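Local coordinates for F5/8 type C domain protein (Bacteroides ovatus, PDB 4ZRX) that is probably an alpha-L-fucosidase that removes fucose from glycans, combining a TIM-barrel domain with beta-rich domains, one of them of the F5/8 type C family, at residues N359-G364 / A376-K381; V406-D411 / N437-R442; P159-F164 / K195-D200; T107-H112 / F165-T170. All blocks are in the same frame, centred on the assembly; numbering follows the deposited sequence. Where two conformers were deposited one is given.

Contact 1: residues N359-G364 / A376-K381; sequences NRVKNG and AVYALK
Arg-360 and Lys-381 lay their side chains across each other at about a right angle. The guanidinium turns one face to Lys-381 CB, which stands 3.4 Å above its plane, displaced toward the rim. Two bends in the arginine chain, at chi2 (-58°) and chi3 (-62°), carry CD and then NE round to this position. Both cationic groups answer to Asp-358, which forms salt bridges with Arg-360 NH1 and Lys-381 NZ and would offset their like charges. An alanine at Arg-360 would probably leave Asp-358 OD2 without its mate and open a gap over Lys-381 CB. Val-361 splits its methyls obliquely between two neighbours: CG1 lies 3.9 Å from Tyr-378 CB, and CG2 is 3.7 Å from Leu-380 CD2. The backbones are clamped on either side of Val-361, by Lys-381 N to Arg-360 O (2.8 Å) and Lys-362 N to Ala-379 O (2.9 Å). An Asx turn, Asn-359 OD1 accepting from Val-361 N, shapes the loop. That loop follows helix 339-356 and runs between the outermost strand 374-381 of one four-stranded sheet and strand 450-458 of another, where Arg-360 and Gly-364 make backbone bonds to Ala-457 and Val-455.

Contact 2: residues V406-D411 / N437-R442; sequences VEALTD and NKLRVR
The carboxylate of Glu-407 stands at the edges of two guanidinium groups, those of Arg-440 and Arg-442, and its plane is turned 56° from the first and 62° from the second. Trp-414 adds a cation-pi contact to Arg-440. This salt-bridge network lies across an antiparallel strand pair, 406-410 with 438-442, in the middle of a four-stranded sheet. Glu-407 and Arg-440 run side by side and point the same way, and a bend at chi3 of Arg-440 (70°) turns NE toward the acid. The grip is side-on: NE and NH2 of Arg-440 both reach Glu-407 OE1, each at 2.9 Å and within the guanidinium plane. Arg-442 comes end-on instead, with NH2 3.0 Å from Glu-407 OE1 and NH1 3.1 Å from Glu-407 OE2. Three donors thus converge on OE1, an arrangement likely to favour the ionised acid. Arg-442 NH2 also has a salt bridge to Glu-375 on the neighbouring strand 374-381.

Beneath the charges, Glu-407 and Arg-440 form a hydrogen-bonded pair, with Glu-407 N to Arg-440 O at 2.8 Å and Arg-440 N to Glu-407 O at 2.7 Å. The other face of the sheet is apolar: Leu-439 CD1 meets Ala-408 CB at 4.0 Å and also touches Val-406 CG1, while Leu-439 extends to Val-455 and Ala-457 of the facing sheet. Near the strand end Leu-409 packs alongside Lys-438, whose backbone N is buried and meets no acceptor in the model.

Contact 3: residues P159-F164 / K195-D200; sequences PRYNDF and KKQVYD
Asn-162 supplies the polar grip of the helix on the loop, using both ends of its amide. ND2 donates to Val-198 O at 2.9 Å, a bond lying in the carbonyl plane of Val-198 and close to the amide plane of Asn-162. OD1 accepts from Asp-200 N at 3.1 Å, with the donor well above the carbonyl plane. A weak third bond reaches OD1 from Gln-197 NE2, whose amide is turned 88° against that of Asn-162. An alanine here would probably leave Val-198 O and Asp-200 N without these mates and the loop less firmly held to the helix.

These bonds belong to the TIM barrel: they tie the first turns of helix 158-174 to the loop that leads from barrel strand 181-184 into helix 201-211. Asp-200 is the N-cap of that next helix, its OD1 accepting from Ala-203 N.

The remaining contacts are van der Waals. The Gln-197 side chain crosses that of Tyr-161 at about a right angle, with amide and ring planes 62° apart and Gln-197 CD 3.6 Å from Tyr-161 CD2. Its OE1 comes 3.4 Å from Tyr-161 CB while accepting from Gly-156 N. At the edge of the Tyr-199 ring, Tyr-161 CE2 lies 4.1 Å from Tyr-199 CE1. Gln-197 CG covers one face of the Tyr-199 ring, offset toward its rim. The two phenol groups find separate polar partners, Tyr-161 OH at Lys-97 NZ and Tyr-199 OH at Tyr-155 OH.

Contact 4: residues T107-H112 / F165-T170; sequences TATTKH and FIRQLT
Thr-109 and Gln-168 mark the nearest approach of the two backbones, their CA atoms 6.7 Å apart where an irregular loop passes helix 158-174. An ST turn, Thr-109 N donating to Thr-107 OG1 at 3.0 Å, folds the loop at this point.

The Thr-109 side chain divides its work. Its OG1 sits between the backbone N and the carbonyl carbon (chi1 59°), where Gln-168 NE2 reaches it at 3.1 Å. That bond is fairly straight, 159° at the hydrogen, and the hydroxyl lies in the plane of the glutamine amide; the two side chains cross at about a right angle. The methyl CG2 meets Arg-167 instead, 3.7 Å above the centre of one guanidinium face, as the two side chains slide past each other in opposite directions. A water accepting from Arg-167 NH1 lies at the edge of that group and donates to Thr-109 O. Arg-167 was modelled in two conformers, so these two contacts describe one of them.

Around the hydroxyl the donors and acceptors follow in order. Thr-109 OG1 donates in turn to Thr-107 OG1 at 2.6 Å, and Thr-107 OG1 is itself bonded to Glu-171 OE1 on the helix. At the other end Gln-168 OE1 is bonded to Lys-97 NZ. With oxygen held by a lysine amine and nitrogen by a hydroxyl, the orientation of the Gln-168 amide is well defined, and the loop is joined to the helix by a continuous polar chain.

In the fold
The four contacts form two pairs on well separated parts of the chain, with centres 54 to 58 Å apart between pairs. Contacts 1 and 2, 10 Å between centres, share one antiparallel sheet: strands 374-381 and 438-446 are neighbours, and Tyr-378 N lies 2.8 Å from Leu-439 O, a probable hydrogen bond. Contacts 3 and 4, 13 Å between centres, use successive turns of barrel helix 158-174; Phe-164 CE1 of contact 3 reaches Thr-109 O of contact 4 at 3.3 Å. Lys-97 NZ joins this pair as well, bonded to both Tyr-161 OH and Gln-168 OE1. All four segments of contacts 3 and 4 fall in the alpha-L-fucosidase family region, the probable catalytic domain, while contacts 1 and 2 lie in a separate beta-rich region.

Contact 1: residues N359-G364 / A376-K381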
# COMPACT_ATOMS: atom_id res chain seq x y z
N ASN A 359 9.74 20.42 11.60
CA ASN A 359 10.90 20.24 10.78
C ASN A 359 12.10 20.85 11.47
O ASN A 359 12.09 22.01 11.80
CB ASN A 359 10.65 20.91 9.45
CG ASN A 359 11.76 20.74 8.48
OD1 ASN A 359 12.79 20.08 8.73
ND2 ASN A 359 11.55 21.37 7.35
N ARG A 360 13.12 20.06 11.70
CA ARG A 360 14.28 20.48 12.46
C ARG A 360 15.37 21.15 11.62
O ARG A 360 16.29 21.73 12.17
CB ARG A 360 14.86 19.32 13.26
CG ARG A 360 13.86 18.59 14.22
CD ARG A 360 13.21 19.52 15.26
NE ARG A 360 14.20 20.11 16.11
CZ ARG A 360 13.92 20.85 17.17
NH1 ARG A 360 12.67 21.19 17.49
NH2 ARG A 360 14.91 21.31 17.89
N VAL A 361 15.27 21.05 10.31
CA VAL A 361 16.24 21.67 9.40
C VAL A 361 15.86 23.16 9.29
O VAL A 361 14.73 23.49 8.97
CB VAL A 361 16.24 21.02 8.04
CG1 VAL A 361 17.12 21.72 7.05
CG2 VAL A 361 16.70 19.57 8.19
N LYS A 362 16.86 24.00 9.45
CA LYS A 362 16.74 25.40 9.14
C LYS A 362 17.27 25.52 7.69
O LYS A 362 18.26 24.91 7.30
CB LYS A 362 17.68 26.18 10.07
CG LYS A 362 17.49 25.96 11.53
CD LYS A 362 18.51 26.84 12.37
CE LYS A 362 18.12 28.27 12.31
NZ LYS A 362 18.97 29.11 13.21
N ASN A 363 16.63 26.34 6.94
CA ASN A 363 17.13 26.69 5.62
C ASN A 363 17.29 25.50 4.70
O ASN A 363 18.16 25.49 3.87
CB ASN A 363 18.35 27.57 5.73
CG ASN A 363 18.13 28.71 6.74
OD1 ASN A 363 17.25 29.58 6.53
ND2 ASN A 363 18.89 28.72 7.82
N GLY A 364 16.35 24.57 4.85
CA GLY A 364 16.32 23.34 4.07
C GLY A 364 15.84 23.48 2.62
O GLY A 364 15.98 22.54 1.84
N ALA A 376 26.39 19.11 0.83
CA ALA A 376 25.73 20.29 1.35
C ALA A 376 25.46 20.03 2.81
O ALA A 376 25.08 18.93 3.19
CB ALA A 376 24.47 20.58 0.60
N VAL A 377 25.69 21.05 3.65
CA VAL A 377 25.43 20.97 5.07
C VAL A 377 24.22 21.84 5.41
O VAL A 377 24.08 22.98 4.89
CB VAL A 377 26.73 21.42 5.86
CG1 VAL A 377 26.48 21.59 7.33
CG2 VAL A 377 27.90 20.45 5.64
N TYR A 378 23.38 21.35 6.31
CA TYR A 378 22.22 22.02 6.81
C TYR A 378 22.27 22.10 8.32
O TYR A 378 22.46 21.12 9.02
CB TYR A 378 20.94 21.28 6.39
CG TYR A 378 20.79 21.16 4.89
CD1 TYR A 378 21.39 20.14 4.18
CD2 TYR A 378 19.98 22.03 4.19
CE1 TYR A 378 21.26 20.06 2.84
CE2 TYR A 378 19.85 21.94 2.83
CZ TYR A 378 20.45 20.98 2.14
OH TYR A 378 20.33 20.89 0.75
N ALA A 379 22.08 23.29 8.87
CA ALA A 379 21.97 23.48 10.31
C ALA A 379 20.61 22.94 10.76
O ALA A 379 19.58 23.10 10.05
CB ALA A 379 22.07 25.00 10.68
N LEU A 380 20.62 22.34 11.93
CA LEU A 380 19.41 21.99 12.65
C LEU A 380 19.06 22.99 13.72
O LEU A 380 19.96 23.73 14.21
CB LEU A 380 19.57 20.59 13.24
CG LEU A 380 19.94 19.52 12.19
CD1 LEU A 380 20.16 18.15 12.87
CD2 LEU A 380 18.88 19.41 11.12
N LYS A 381 17.78 23.04 14.09
CA LYS A 381 17.30 23.79 15.26
C LYS A 381 18.01 23.29 16.53
O LYS A 381 18.45 22.12 16.62
CB LYS A 381 15.79 23.68 15.48
CG LYS A 381 14.96 24.33 14.41
CD LYS A 381 13.49 24.09 14.71
CE LYS A 381 12.66 24.75 13.70
NZ LYS A 381 11.25 24.37 13.86
O HOH W 1 21.33 25.46 6.96
O HOH W 2 18.02 21.87 -0.14

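Contact 2: residues V406-D411 / N437-R442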
# COMPACT_ATOMS: atom_id res chain seq x y z
N VAL A 406 23.58 10.38 3.75
CA VAL A 406 23.21 11.38 4.72
C VAL A 406 23.93 11.09 6.04
O VAL A 406 24.00 9.97 6.51
CB VAL A 406 21.71 11.40 5.02
CG1 VAL A 406 21.37 12.51 5.85
CG2 VAL A 406 20.91 11.45 3.70
N GLU A 407 24.54 12.18 6.58
CA GLU A 407 25.26 12.16 7.84
C GLU A 407 24.72 13.23 8.76
O GLU A 407 24.18 14.22 8.32
CB GLU A 407 26.75 12.38 7.58
CG GLU A 407 27.33 11.28 6.73
CD GLU A 407 28.64 11.65 6.09
OE1 GLU A 407 29.03 12.86 6.02
OE2 GLU A 407 29.31 10.73 5.64
N ALA A 408 24.79 12.94 10.06
CA ALA A 408 24.35 13.85 11.12
C ALA A 408 25.51 14.15 12.03
O ALA A 408 26.30 13.24 12.40
CB ALA A 408 23.22 13.24 11.88
N LEU A 409 25.69 15.43 12.31
CA LEU A 409 26.78 15.85 13.17
C LEU A 409 26.41 15.74 14.64
O LEU A 409 25.65 16.62 15.18
CB LEU A 409 27.18 17.25 12.83
CG LEU A 409 28.38 17.77 13.60
CD1 LEU A 409 29.56 16.87 13.46
CD2 LEU A 409 28.73 19.19 13.11
N THR A 410 26.99 14.77 15.31
CA THR A 410 26.81 14.57 16.78
C THR A 410 27.86 15.36 17.54
O THR A 410 28.73 16.00 16.91
CB THR A 410 26.91 13.10 17.18
OG1 THR A 410 28.31 12.69 17.12
CG2 THR A 410 26.09 12.25 16.28
N ASP A 411 27.80 15.31 18.89
CA ASP A 411 28.81 15.82 19.81
C ASP A 411 30.17 15.16 19.59
O ASP A 411 31.18 15.68 20.00
CB ASP A 411 28.38 15.67 21.32
CG ASP A 411 28.14 14.19 21.79
OD1 ASP A 411 28.63 13.22 21.20
OD2 ASP A 411 27.43 13.97 22.80
N ASN A 437 23.37 18.48 15.42
CA ASN A 437 23.22 19.95 15.20
C ASN A 437 23.38 20.37 13.74
O ASN A 437 23.08 21.52 13.39
CB ASN A 437 24.12 20.72 16.14
CG ASN A 437 25.62 20.56 15.82
OD1 ASN A 437 26.07 20.98 14.78
ND2 ASN A 437 26.35 19.90 16.68
N LYS A 438 23.79 19.44 12.88
CA LYS A 438 23.86 19.63 11.48
C LYS A 438 23.56 18.31 10.77
O LYS A 438 23.75 17.23 11.33
CB LYS A 438 25.22 20.13 11.04
CG LYS A 438 25.57 21.63 11.47
CD LYS A 438 26.94 21.99 10.98
CE LYS A 438 27.28 23.53 11.08
NZ LYS A 438 26.89 24.29 12.30
N LEU A 439 23.17 18.43 9.51
CA LEU A 439 23.01 17.31 8.63
C LEU A 439 23.84 17.57 7.43
O LEU A 439 24.02 18.73 6.99
CB LEU A 439 21.52 17.26 8.26
CG LEU A 439 20.81 16.01 8.03
CD1 LEU A 439 20.89 14.95 9.12
CD2 LEU A 439 19.35 16.42 7.73
N ARG A 440 24.40 16.53 6.86
CA ARG A 440 25.16 16.67 5.62
C ARG A 440 24.62 15.66 4.63
O ARG A 440 24.42 14.51 5.00
CB ARG A 440 26.64 16.39 5.86
CG ARG A 440 27.49 16.50 4.64
CD ARG A 440 28.92 16.80 4.97
NE ARG A 440 29.57 15.67 5.60
CZ ARG A 440 30.77 15.67 6.17
NH1 ARG A 440 31.52 16.76 6.21
NH2 ARG A 440 31.23 14.55 6.69
N VAL A 441 24.41 16.10 3.37
CA VAL A 441 23.96 15.22 2.31
C VAL A 441 25.03 15.25 1.25
O VAL A 441 25.58 16.30 0.92
CB VAL A 441 22.64 15.73 1.69
CG1 VAL A 441 22.17 14.81 0.55
CG2 VAL A 441 21.59 15.85 2.79
N ARG A 442 25.38 14.07 0.79
CA ARG A 442 26.35 13.88 -0.26
C ARG A 442 25.70 13.19 -1.45
O ARG A 442 25.13 12.11 -1.28
CB ARG A 442 27.52 13.03 0.25
CG ARG A 442 28.67 12.97 -0.74
CD ARG A 442 29.87 12.18 -0.16
NE ARG A 442 30.27 12.80 1.10
CZ ARG A 442 30.06 12.33 2.34
NH1 ARG A 442 29.51 11.15 2.59
NH2 ARG A 442 30.40 13.11 3.35

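Contact 3: residues P159-F164 / K195-D200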
# COMPACT_ATOMS: atom_id res chain seq x y z
N PRO A 159 -15.52 -3.16 -31.45
CA PRO A 159 -15.94 -1.77 -31.71
C PRO A 159 -17.18 -1.37 -30.98
O PRO A 159 -17.33 -0.20 -30.62
CB PRO A 159 -16.19 -1.74 -33.25
CG PRO A 159 -15.42 -2.90 -33.77
CD PRO A 159 -15.49 -3.96 -32.70
N ARG A 160 -18.08 -2.31 -30.78
CA ARG A 160 -19.34 -2.02 -30.11
C ARG A 160 -19.05 -1.73 -28.63
O ARG A 160 -19.57 -0.78 -28.04
CB ARG A 160 -20.23 -3.23 -30.23
CG ARG A 160 -21.65 -2.92 -29.88
CD ARG A 160 -22.61 -3.92 -30.50
NE ARG A 160 -23.99 -3.58 -30.12
CZ ARG A 160 -25.06 -4.32 -30.40
NH1 ARG A 160 -24.95 -5.47 -31.06
NH2 ARG A 160 -26.26 -3.91 -30.02
N TYR A 161 -18.21 -2.56 -28.04
CA TYR A 161 -17.83 -2.29 -26.63
C TYR A 161 -17.01 -1.02 -26.48
O TYR A 161 -17.18 -0.30 -25.50
CB TYR A 161 -17.11 -3.44 -25.96
CG TYR A 161 -16.86 -3.14 -24.48
CD1 TYR A 161 -17.85 -3.28 -23.54
CD2 TYR A 161 -15.62 -2.70 -24.06
CE1 TYR A 161 -17.63 -3.00 -22.20
CE2 TYR A 161 -15.39 -2.41 -22.71
CZ TYR A 161 -16.37 -2.57 -21.80
OH TYR A 161 -16.12 -2.28 -20.47
N ASN A 162 -16.14 -0.73 -27.43
CA ASN A 162 -15.39 0.51 -27.37
C ASN A 162 -16.31 1.70 -27.38
O ASN A 162 -16.14 2.61 -26.59
CB ASN A 162 -14.35 0.56 -28.47
CG ASN A 162 -13.15 -0.34 -28.17
OD1 ASN A 162 -12.73 -0.47 -27.02
ND2 ASN A 162 -12.55 -0.88 -29.20
N ASP A 163 -17.33 1.70 -28.26
CA ASP A 163 -18.32 2.80 -28.28
C ASP A 163 -19.06 2.90 -26.96
O ASP A 163 -19.30 4.00 -26.45
CB ASP A 163 -19.35 2.59 -29.42
CG ASP A 163 -20.44 3.69 -29.47
OD1 ASP A 163 -20.17 4.77 -30.06
OD2 ASP A 163 -21.58 3.47 -28.99
N PHE A 164 -19.47 1.75 -26.46
CA PHE A 164 -20.23 1.62 -25.19
C PHE A 164 -19.41 2.21 -24.03
O PHE A 164 -19.91 2.99 -23.22
CB PHE A 164 -20.47 0.09 -25.00
CG PHE A 164 -21.10 -0.32 -23.66
CD1 PHE A 164 -22.48 -0.36 -23.50
CD2 PHE A 164 -20.30 -0.69 -22.61
CE1 PHE A 164 -23.02 -0.79 -22.27
CE2 PHE A 164 -20.82 -1.11 -21.46
CZ PHE A 164 -22.18 -1.13 -21.26
N LYS A 195 -13.86 -14.07 -23.67
CA LYS A 195 -14.05 -12.91 -24.57
C LYS A 195 -12.78 -12.09 -24.80
O LYS A 195 -12.02 -11.87 -23.85
CB LYS A 195 -15.18 -12.04 -24.02
CG LYS A 195 -16.43 -12.85 -23.72
CD LYS A 195 -17.60 -11.99 -23.39
CE LYS A 195 -18.72 -12.79 -22.74
NZ LYS A 195 -19.36 -11.99 -21.65
N LYS A 196 -12.55 -11.66 -26.05
CA LYS A 196 -11.31 -11.00 -26.42
C LYS A 196 -11.53 -9.58 -26.90
O LYS A 196 -11.74 -9.32 -28.08
CB LYS A 196 -10.59 -11.79 -27.50
CG LYS A 196 -9.93 -13.05 -27.00
CD LYS A 196 -9.05 -13.60 -28.13
CE LYS A 196 -8.41 -14.92 -27.78
NZ LYS A 196 -8.09 -15.69 -29.03
N GLN A 197 -11.41 -8.63 -25.99
CA GLN A 197 -11.68 -7.25 -26.31
C GLN A 197 -10.39 -6.58 -26.74
O GLN A 197 -9.39 -6.70 -26.06
CB GLN A 197 -12.22 -6.56 -25.05
CG GLN A 197 -12.53 -5.09 -25.21
CD GLN A 197 -13.61 -4.77 -26.24
OE1 GLN A 197 -14.55 -5.55 -26.44
NE2 GLN A 197 -13.48 -3.61 -26.88
N VAL A 198 -10.44 -5.84 -27.84
CA VAL A 198 -9.31 -5.01 -28.26
C VAL A 198 -9.76 -3.61 -27.98
O VAL A 198 -10.65 -3.06 -28.66
CB VAL A 198 -8.94 -5.21 -29.76
CG1 VAL A 198 -7.81 -4.31 -30.18
CG2 VAL A 198 -8.60 -6.70 -30.00
N TYR A 199 -9.19 -3.03 -26.93
CA TYR A 199 -9.60 -1.72 -26.48
C TYR A 199 -9.05 -0.59 -27.35
O TYR A 199 -7.87 -0.61 -27.71
CB TYR A 199 -9.08 -1.52 -25.08
CG TYR A 199 -9.59 -2.50 -24.07
CD1 TYR A 199 -10.84 -2.32 -23.50
CD2 TYR A 199 -8.83 -3.59 -23.67
CE1 TYR A 199 -11.32 -3.20 -22.56
CE2 TYR A 199 -9.30 -4.48 -22.68
CZ TYR A 199 -10.57 -4.24 -22.12
OH TYR A 199 -11.06 -5.08 -21.17
N ASP A 200 -9.85 0.44 -27.58
CA ASP A 200 -9.39 1.65 -28.27
C ASP A 200 -8.93 2.66 -27.23
O ASP A 200 -9.57 3.68 -26.98
CB ASP A 200 -10.50 2.24 -29.16
CG ASP A 200 -9.98 3.28 -30.14
OD1 ASP A 200 -8.86 3.81 -29.98
OD2 ASP A 200 -10.74 3.58 -31.08

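Contact 4: residues T107-H112 / F165-T170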
# COMPACT_ATOMS: atom_id res chain seq x y z
N THR A 107 -26.61 5.24 -15.97
CA THR A 107 -26.10 5.36 -17.32
C THR A 107 -27.19 5.11 -18.37
O THR A 107 -28.05 4.25 -18.21
CB THR A 107 -24.95 4.39 -17.52
OG1 THR A 107 -24.40 4.47 -18.84
CG2 THR A 107 -25.33 2.95 -17.24
N ALA A 108 -27.09 5.79 -19.50
CA ALA A 108 -27.97 5.51 -20.65
C ALA A 108 -27.53 4.23 -21.36
O ALA A 108 -28.23 3.73 -22.24
CB ALA A 108 -27.91 6.69 -21.65
N THR A 109 -26.39 3.64 -20.98
CA THR A 109 -25.79 2.56 -21.77
C THR A 109 -26.29 1.16 -21.45
O THR A 109 -26.15 0.24 -22.29
CB THR A 109 -24.27 2.49 -21.59
OG1 THR A 109 -23.94 2.28 -20.20
CG2 THR A 109 -23.61 3.73 -22.10
N THR A 110 -26.82 0.99 -20.25
CA THR A 110 -27.19 -0.37 -19.77
C THR A 110 -28.19 -0.24 -18.66
O THR A 110 -28.25 0.80 -17.99
CB THR A 110 -25.96 -1.15 -19.31
OG1 THR A 110 -26.32 -2.44 -18.81
CG2 THR A 110 -25.19 -0.42 -18.22
N LYS A 111 -29.01 -1.28 -18.53
CA LYS A 111 -29.92 -1.46 -17.41
C LYS A 111 -29.22 -1.92 -16.16
O LYS A 111 -29.81 -1.88 -15.09
CB LYS A 111 -31.02 -2.49 -17.75
CG LYS A 111 -31.93 -2.09 -18.86
CD LYS A 111 -32.95 -3.17 -19.08
CE LYS A 111 -33.90 -2.72 -20.15
NZ LYS A 111 -34.97 -3.73 -20.32
N HIS A 112 -27.97 -2.36 -16.27
CA HIS A 112 -27.28 -2.97 -15.16
C HIS A 112 -26.62 -1.85 -14.35
O HIS A 112 -25.40 -1.62 -14.41
CB HIS A 112 -26.26 -3.98 -15.66
CG HIS A 112 -25.80 -4.91 -14.61
ND1 HIS A 112 -26.70 -5.69 -13.90
CD2 HIS A 112 -24.57 -5.25 -14.17
CE1 HIS A 112 -26.03 -6.45 -13.06
NE2 HIS A 112 -24.75 -6.18 -13.16
N PHE A 165 -18.16 1.82 -24.01
CA PHE A 165 -17.19 2.30 -23.01
C PHE A 165 -17.00 3.78 -23.08
O PHE A 165 -17.04 4.46 -22.07
CB PHE A 165 -15.88 1.57 -23.15
CG PHE A 165 -14.94 1.74 -21.93
CD1 PHE A 165 -15.14 0.97 -20.79
CD2 PHE A 165 -13.95 2.68 -21.94
CE1 PHE A 165 -14.32 1.12 -19.70
CE2 PHE A 165 -13.09 2.83 -20.85
CZ PHE A 165 -13.30 2.03 -19.71
N ILE A 166 -16.86 4.33 -24.30
CA ILE A 166 -16.73 5.76 -24.43
C ILE A 166 -18.00 6.42 -23.97
O ILE A 166 -17.93 7.50 -23.41
CB ILE A 166 -16.35 6.16 -25.92
CG1 ILE A 166 -14.90 5.75 -26.16
CG2 ILE A 166 -16.53 7.65 -26.16
CD1 ILE A 166 -14.45 5.83 -27.61
N ARG A 167 -19.18 5.84 -24.25
CA ARG A 167 -20.40 6.50 -23.79
C ARG A 167 -20.46 6.52 -22.28
O ARG A 167 -20.81 7.54 -21.71
CB ARG A 167 -21.66 5.90 -24.39
CG ARG A 167 -21.88 6.40 -25.77
CD ARG A 167 -22.96 5.57 -26.46
NE ARG A 167 -24.23 5.47 -25.73
CZ ARG A 167 -24.90 4.32 -25.55
NH1 ARG A 167 -24.38 3.17 -25.96
NH2 ARG A 167 -26.07 4.31 -24.93
N GLN A 168 -20.06 5.43 -21.62
CA GLN A 168 -19.96 5.45 -20.13
C GLN A 168 -18.99 6.49 -19.58
O GLN A 168 -19.30 7.27 -18.65
CB GLN A 168 -19.59 4.07 -19.62
CG GLN A 168 -20.67 3.04 -19.85
CD GLN A 168 -20.40 1.70 -19.16
OE1 GLN A 168 -19.24 1.33 -18.91
NE2 GLN A 168 -21.44 0.93 -18.95
N LEU A 169 -17.84 6.53 -20.21
CA LEU A 169 -16.74 7.45 -19.84
C LEU A 169 -17.16 8.87 -20.03
O LEU A 169 -16.91 9.69 -19.22
CB LEU A 169 -15.51 7.09 -20.63
CG LEU A 169 -14.24 7.92 -20.42
CD1 LEU A 169 -13.75 7.75 -19.00
CD2 LEU A 169 -13.23 7.46 -21.45
N THR A 170 -17.84 9.16 -21.15
CA THR A 170 -18.34 10.49 -21.44
C THR A 170 -19.34 10.93 -20.41
O THR A 170 -19.29 12.02 -19.95
CB THR A 170 -18.91 10.55 -22.87
OG1 THR A 170 -17.87 10.21 -23.81
CG2 THR A 170 -19.51 11.93 -23.18
O HOH W 3 -25.79 0.58 -24.92